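Local atomic coordinates of RsfP (PDB entry 4GLJ), a protein that probably catalyses the phosphorolysis of 5'-methylthioadenosine to adenine and 5-methylthioribose-1-phosphate, and also binds the dye rhodamine B. Residues A13-M27 with V57-H69. Sequence-based numbering, arbitrary orientation.
Sequences AADIAIIGGSGLYQM and VTVAFLTRHGQGH. With RHB (N-[9-(2-carboxyphenyl)-6-(diethylamino)-3H-xanthen-3-ylidene]-N-ethylethanaminium), chain B; PO4 (phosphate ion), chain D.
A phosphate ion, probably marking the substrate phosphate site of this phosphorylase, sits where two parallel strands, 16-20 and 57-63, end side by side and I19, G20, G21 and S22 meet R64 and H65. Five backbone hydrogen bonds zip the strands together, from A60 N to I16 O (2.9 Å) up to R64 N to G20 O (2.8 Å). That last bond holds the R64 backbone beside G20; the R64 side chain then runs out with CG opposite the backbone N (chi1 -179°) before bending at chi3. I19 CG2 sits over one face of the R64 guanidinium, 3.5 Å from R64 NH2, while R64 NH1 donates to phosphate O4 at 2.8 Å; R64 NE forms a salt bridge with E203. H65 NE2 gives a second bond to O4, also 2.8 Å, and S22 grips the anion with both N and OG, the N lying 2.7 Å from O2. H69 NE2 donates to S22 OG, which lies in its ring plane, and S22, Y25, H65 and H69 also line the rhodamine B pocket. On the sheet face bearing I18 and F61, the F61 ring slides under the returning loop: M27 N stands above its centre, L24 O meets its edge 3.3 Å from CZ, and M27 SD makes an oblique Met-aromatic contact. Were F61 an alanine, L24, Q26 and M27 would probably lose the ring they rest on, leaving the loop less firmly seated against strand 57-63. Helix 237-263 packs on this face, helix 78-87 on the other. Glycine-rich turns and basic residues after parallel strands, gathered round a phosphate, are typical of the purine nucleoside phosphorylase fold.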
loop_
_atom_site.group_PDB
_atom_site.type_symbol
_atom_site.label_atom_id
_atom_site.label_comp_id
_atom_site.label_asym_id
_atom_site.label_seq_id
_atom_site.Cartn_x
_atom_site.Cartn_y
_atom_site.Cartn_z
ATOM N N ALA A 13 -13.436 34.357 -6.478
ATOM C CA ALA A 13 -14.276 33.235 -6.827
ATOM C C ALA A 13 -13.760 32.790 -8.199
ATOM O O ALA A 13 -13.238 33.604 -8.961
ATOM C CB ALA A 13 -15.754 33.653 -6.879
ATOM N N ALA A 14 -13.820 31.499 -8.483
ATOM C CA ALA A 14 -13.474 30.994 -9.775
ATOM C C ALA A 14 -14.267 29.733 -9.950
ATOM O O ALA A 14 -14.521 29.003 -9.014
ATOM C CB ALA A 14 -12.006 30.712 -9.910
ATOM N N ASP A 15 -14.709 29.506 -11.156
ATOM C CA ASP A 15 -15.530 28.346 -11.410
ATOM C C ASP A 15 -14.612 27.203 -11.856
ATOM O O ASP A 15 -15.022 26.036 -11.857
ATOM C CB ASP A 15 -16.429 28.751 -12.568
ATOM C CG ASP A 15 -17.467 27.731 -12.907
ATOM O OD1 ASP A 15 -18.223 27.332 -11.996
ATOM O OD2 ASP A 15 -17.575 27.382 -14.124
ATOM N N ILE A 16 -13.420 27.570 -12.314
ATOM C CA ILE A 16 -12.530 26.660 -13.034
ATOM C C ILE A 16 -11.124 26.797 -12.438
ATOM O O ILE A 16 -10.699 27.936 -12.170
ATOM C CB ILE A 16 -12.394 27.075 -14.520
ATOM C CG1 ILE A 16 -13.770 27.060 -15.198
ATOM C CG2 ILE A 16 -11.405 26.098 -15.249
ATOM C CD1 ILE A 16 -13.778 27.800 -16.556
ATOM N N ALA A 17 -10.449 25.661 -12.203
ATOM C CA ALA A 17 -9.088 25.648 -11.678
ATOM C C ALA A 17 -8.199 24.770 -12.489
ATOM O O ALA A 17 -8.608 23.723 -13.005
ATOM C CB ALA A 17 -9.088 25.236 -10.212
ATOM N N ILE A 18 -6.954 25.200 -12.627
ATOM C CA ILE A 18 -5.954 24.395 -13.260
ATOM C C ILE A 18 -4.933 24.031 -12.157
ATOM O O ILE A 18 -4.407 24.932 -11.457
ATOM C CB ILE A 18 -5.232 25.181 -14.346
ATOM C CG1 ILE A 18 -6.238 25.795 -15.365
ATOM C CG2 ILE A 18 -4.126 24.361 -15.027
ATOM C CD1 ILE A 18 -7.082 24.721 -16.068
ATOM N N ILE A 19 -4.621 22.722 -12.046
ATOM C CA ILE A 19 -3.615 22.266 -11.089
ATOM C C ILE A 19 -2.468 21.874 -11.947
ATOM O O ILE A 19 -2.535 20.934 -12.762
ATOM C CB ILE A 19 -4.072 21.076 -10.178
ATOM C CG1 ILE A 19 -5.297 21.473 -9.383
ATOM C CG2 ILE A 19 -2.863 20.646 -9.300
ATOM C CD1 ILE A 19 -5.851 20.372 -8.476
ATOM N N GLY A 20 -1.380 22.660 -11.839
ATOM C CA GLY A 20 -0.250 22.483 -12.708
ATOM C C GLY A 20 0.845 21.571 -12.128
ATOM O O GLY A 20 1.351 21.874 -11.011
ATOM N N GLY A 21 1.251 20.549 -12.913
ATOM C CA GLY A 21 2.256 19.519 -12.591
ATOM C C GLY A 21 3.673 19.927 -12.904
ATOM O O GLY A 21 3.968 21.140 -12.997
ATOM N N SER A 22 4.529 18.933 -13.078
ATOM C CA SER A 22 5.925 19.198 -13.362
ATOM C C SER A 22 6.042 20.034 -14.647
ATOM O O SER A 22 5.430 19.691 -15.658
ATOM C CB SER A 22 6.689 17.903 -13.508
ATOM O OG SER A 22 6.757 17.236 -12.261
ATOM N N GLY A 23 6.870 21.113 -14.603
ATOM C CA GLY A 23 7.080 21.972 -15.753
ATOM C C GLY A 23 6.077 23.128 -15.825
ATOM O O GLY A 23 6.298 24.037 -16.570
ATOM N N LEU A 24 4.966 23.063 -15.096
ATOM C CA LEU A 24 3.973 24.176 -14.973
ATOM C C LEU A 24 3.931 24.938 -13.622
ATOM O O LEU A 24 3.135 24.601 -12.705
ATOM C CB LEU A 24 2.570 23.657 -15.257
ATOM C CG LEU A 24 2.212 23.293 -16.691
ATOM C CD1 LEU A 24 2.577 21.830 -16.905
ATOM C CD2 LEU A 24 0.706 23.550 -16.815
ATOM N N TYR A 25 4.716 26.013 -13.547
ATOM C CA TYR A 25 4.914 26.794 -12.310
ATOM C C TYR A 25 4.143 28.096 -12.403
ATOM O O TYR A 25 3.817 28.696 -11.379
ATOM C CB TYR A 25 6.430 26.974 -11.995
ATOM C CG TYR A 25 7.062 25.589 -12.037
ATOM C CD1 TYR A 25 8.151 25.290 -12.872
ATOM C CD2 TYR A 25 6.462 24.535 -11.301
ATOM C CE1 TYR A 25 8.666 23.981 -12.926
ATOM C CE2 TYR A 25 6.936 23.233 -11.358
ATOM C CZ TYR A 25 8.026 22.951 -12.156
ATOM O OH TYR A 25 8.466 21.651 -12.165
ATOM N N GLN A 26 3.815 28.498 -13.628
ATOM C CA GLN A 26 2.864 29.578 -13.821
ATOM C C GLN A 26 1.980 29.482 -15.074
ATOM O O GLN A 26 2.266 28.718 -16.007
ATOM C CB GLN A 26 3.562 30.951 -13.764
ATOM C CG GLN A 26 4.669 31.185 -14.766
ATOM C CD GLN A 26 4.818 32.661 -15.036
ATOM O OE1 GLN A 26 4.883 33.463 -14.101
ATOM N NE2 GLN A 26 4.831 33.037 -16.314
ATOM N N MET A 27 0.893 30.254 -15.049
ATOM C CA MET A 27 0.121 30.549 -16.231
ATOM C C MET A 27 0.354 31.993 -16.686
ATOM O O MET A 27 -0.439 32.868 -16.365
ATOM C CB MET A 27 -1.356 30.317 -15.977
ATOM C CG MET A 27 -1.763 28.881 -16.165
ATOM S SD MET A 27 -3.555 28.664 -16.266
ATOM C CE MET A 27 -4.174 29.210 -14.664
ATOM N N VAL A 57 -12.609 35.140 -18.515
ATOM C CA VAL A 57 -13.011 34.028 -17.665
ATOM C C VAL A 57 -12.010 33.918 -16.494
ATOM O O VAL A 57 -10.822 33.794 -16.730
ATOM C CB VAL A 57 -12.939 32.677 -18.414
ATOM C CG1 VAL A 57 -13.352 31.519 -17.493
ATOM C CG2 VAL A 57 -13.755 32.695 -19.700
ATOM N N THR A 58 -12.487 33.984 -15.257
ATOM C CA THR A 58 -11.625 33.860 -14.074
ATOM C C THR A 58 -11.225 32.396 -13.877
ATOM O O THR A 58 -12.087 31.509 -13.879
ATOM C CB THR A 58 -12.360 34.385 -12.817
ATOM O OG1 THR A 58 -12.603 35.779 -13.002
ATOM C CG2 THR A 58 -11.534 34.199 -11.550
ATOM N N VAL A 59 -9.922 32.142 -13.748
ATOM C CA VAL A 59 -9.413 30.772 -13.543
ATOM C C VAL A 59 -8.513 30.823 -12.300
ATOM O O VAL A 59 -7.844 31.833 -12.079
ATOM C CB VAL A 59 -8.565 30.391 -14.756
ATOM C CG1 VAL A 59 -8.012 29.031 -14.561
ATOM C CG2 VAL A 59 -9.413 30.394 -16.035
ATOM N N ALA A 60 -8.529 29.765 -11.477
ATOM C CA ALA A 60 -7.568 29.611 -10.369
ATOM C C ALA A 60 -6.439 28.660 -10.816
ATOM O O ALA A 60 -6.709 27.592 -11.374
ATOM C CB ALA A 60 -8.281 29.035 -9.147
ATOM N N PHE A 61 -5.191 29.037 -10.572
ATOM C CA PHE A 61 -4.037 28.231 -10.989
ATOM C C PHE A 61 -3.291 27.843 -9.694
ATOM O O PHE A 61 -2.974 28.724 -8.862
ATOM C CB PHE A 61 -3.045 28.974 -11.922
ATOM C CG PHE A 61 -1.848 28.114 -12.285
ATOM C CD1 PHE A 61 -1.992 27.043 -13.194
ATOM C CD2 PHE A 61 -0.605 28.280 -11.635
ATOM C CE1 PHE A 61 -0.907 26.197 -13.488
ATOM C CE2 PHE A 61 0.483 27.419 -11.919
ATOM C CZ PHE A 61 0.333 26.395 -12.856
ATOM N N LEU A 62 -3.082 26.546 -9.509
ATOM C CA LEU A 62 -2.386 26.053 -8.281
ATOM C C LEU A 62 -1.196 25.202 -8.796
ATOM O O LEU A 62 -1.398 24.291 -9.595
ATOM C CB LEU A 62 -3.350 25.208 -7.456
ATOM C CG LEU A 62 -2.745 24.519 -6.210
ATOM C CD1 LEU A 62 -1.870 25.553 -5.497
ATOM C CD2 LEU A 62 -3.870 24.095 -5.283
ATOM N N THR A 63 0.036 25.549 -8.400
ATOM C CA THR A 63 1.222 24.741 -8.764
ATOM C C THR A 63 1.297 23.639 -7.792
ATOM O O THR A 63 1.579 23.895 -6.625
ATOM C CB THR A 63 2.522 25.535 -8.575
ATOM O OG1 THR A 63 2.371 26.750 -9.280
ATOM C CG2 THR A 63 3.664 24.755 -9.164
ATOM N N ARG A 64 1.042 22.400 -8.241
ATOM C CA ARG A 64 1.004 21.292 -7.335
ATOM C C ARG A 64 2.289 21.100 -6.437
ATOM O O ARG A 64 2.201 20.788 -5.209
ATOM C CB ARG A 64 0.734 20.018 -8.203
ATOM C CG ARG A 64 0.649 18.807 -7.353
ATOM C CD ARG A 64 0.403 17.557 -8.155
ATOM N NE ARG A 64 -0.864 17.548 -8.911
ATOM C CZ ARG A 64 -1.012 17.551 -10.237
ATOM N NH1 ARG A 64 0.027 17.695 -11.059
ATOM N NH2 ARG A 64 -2.250 17.488 -10.767
ATOM N N HIS A 65 3.455 21.273 -7.050
ATOM C CA HIS A 65 4.745 21.038 -6.341
ATOM C C HIS A 65 5.287 22.216 -5.618
ATOM O O HIS A 65 6.333 22.104 -5.001
ATOM C CB HIS A 65 5.798 20.490 -7.283
ATOM C CG HIS A 65 5.470 19.109 -7.804
ATOM N ND1 HIS A 65 5.647 18.001 -7.068
ATOM C CD2 HIS A 65 4.856 18.701 -8.987
ATOM C CE1 HIS A 65 5.260 16.901 -7.775
ATOM N NE2 HIS A 65 4.746 17.330 -8.937
ATOM N N GLY A 66 4.525 23.318 -5.607
ATOM C CA GLY A 66 4.923 24.606 -5.034
ATOM C C GLY A 66 5.898 25.372 -5.895
ATOM O O GLY A 66 6.434 24.846 -6.881
ATOM N N GLN A 67 6.186 26.614 -5.500
ATOM C CA GLN A 67 7.227 27.355 -6.196
ATOM C C GLN A 67 8.601 26.690 -6.075
ATOM O O GLN A 67 8.978 26.104 -5.037
ATOM C CB GLN A 67 7.237 28.846 -5.808
ATOM C CG GLN A 67 7.538 29.756 -7.017
ATOM C CD GLN A 67 6.857 29.300 -8.322
ATOM O OE1 GLN A 67 7.518 28.760 -9.245
ATOM N NE2 GLN A 67 5.530 29.479 -8.393
ATOM N N GLY A 68 9.283 26.669 -7.201
ATOM C CA GLY A 68 10.593 26.083 -7.257
ATOM C C GLY A 68 10.546 24.598 -7.274
ATOM O O GLY A 68 11.585 23.944 -7.094
ATOM N N HIS A 69 9.356 24.019 -7.523
ATOM C CA HIS A 69 9.205 22.568 -7.430
ATOM C C HIS A 69 9.761 22.068 -6.114
ATOM O O HIS A 69 10.548 21.139 -6.082
ATOM C CB HIS A 69 9.879 21.854 -8.586
ATOM C CG HIS A 69 9.284 20.511 -8.919
ATOM N ND1 HIS A 69 9.356 19.439 -8.089
ATOM C CD2 HIS A 69 8.539 20.105 -10.021
ATOM C CE1 HIS A 69 8.726 18.371 -8.680
ATOM N NE2 HIS A 69 8.240 18.790 -9.864
HETATM O O2 RHB B . 14.913 17.418 -12.423
HETATM C C26 RHB B . 15.609 16.461 -12.812
HETATM C C19 RHB B . 14.982 15.153 -13.166
HETATM C C14 RHB B . 13.618 14.896 -13.296
HETATM C C15 RHB B . 13.226 13.612 -13.654
HETATM C C16 RHB B . 14.129 12.591 -13.875
HETATM C C17 RHB B . 15.471 12.846 -13.735
HETATM C C18 RHB B . 15.878 14.127 -13.393
HETATM C C9 RHB B . 12.473 15.842 -13.108
HETATM C C8 RHB B . 11.143 15.224 -12.821
HETATM C C13 RHB B . 10.976 13.851 -12.718
HETATM C C12 RHB B . 9.734 13.272 -12.447
HETATM C C11 RHB B . 8.632 14.071 -12.239
HETATM N N1 RHB B . 7.350 13.520 -12.019
HETATM C C35 RHB B . 7.298 12.405 -12.983
HETATM C C36 RHB B . 7.879 12.936 -14.284
HETATM C C22 RHB B . 6.921 13.111 -10.650
HETATM C C23 RHB B . 6.238 14.288 -9.936
HETATM C C10 RHB B . 8.808 15.441 -12.378
HETATM C C7 RHB B . 10.044 16.018 -12.646
HETATM O O1 RHB B . 10.158 17.382 -12.740
HETATM C C1 RHB B . 11.332 18.033 -13.012
HETATM C C2 RHB B . 12.517 17.336 -13.208
HETATM C C6 RHB B . 11.308 19.418 -13.077
HETATM C C5 RHB B . 12.458 20.137 -13.338
HETATM C C4 RHB B . 13.653 19.458 -13.535
HETATM C C3 RHB B . 13.682 18.061 -13.472
HETATM N N2 RHB B . 12.379 21.540 -13.412
HETATM C C24 RHB B . 12.047 22.151 -12.109
HETATM C C25 RHB B . 11.365 23.482 -12.360
HETATM C C33 RHB B . 13.623 22.102 -13.977
HETATM C C34 RHB B . 13.305 23.437 -14.624
HETATM O O3 RHB B . 16.842 16.566 -12.960
HETATM P P PO4 D . 3.100 15.897 -11.814
HETATM O O1 PO4 D . 4.500 15.400 -11.601
HETATM O O2 PO4 D . 3.194 16.599 -13.148
HETATM O O3 PO4 D . 2.255 14.678 -11.821
HETATM O O4 PO4 D . 2.642 16.884 -10.746
HETATM O O HOH W 1 -14.632 31.490 -12.941
#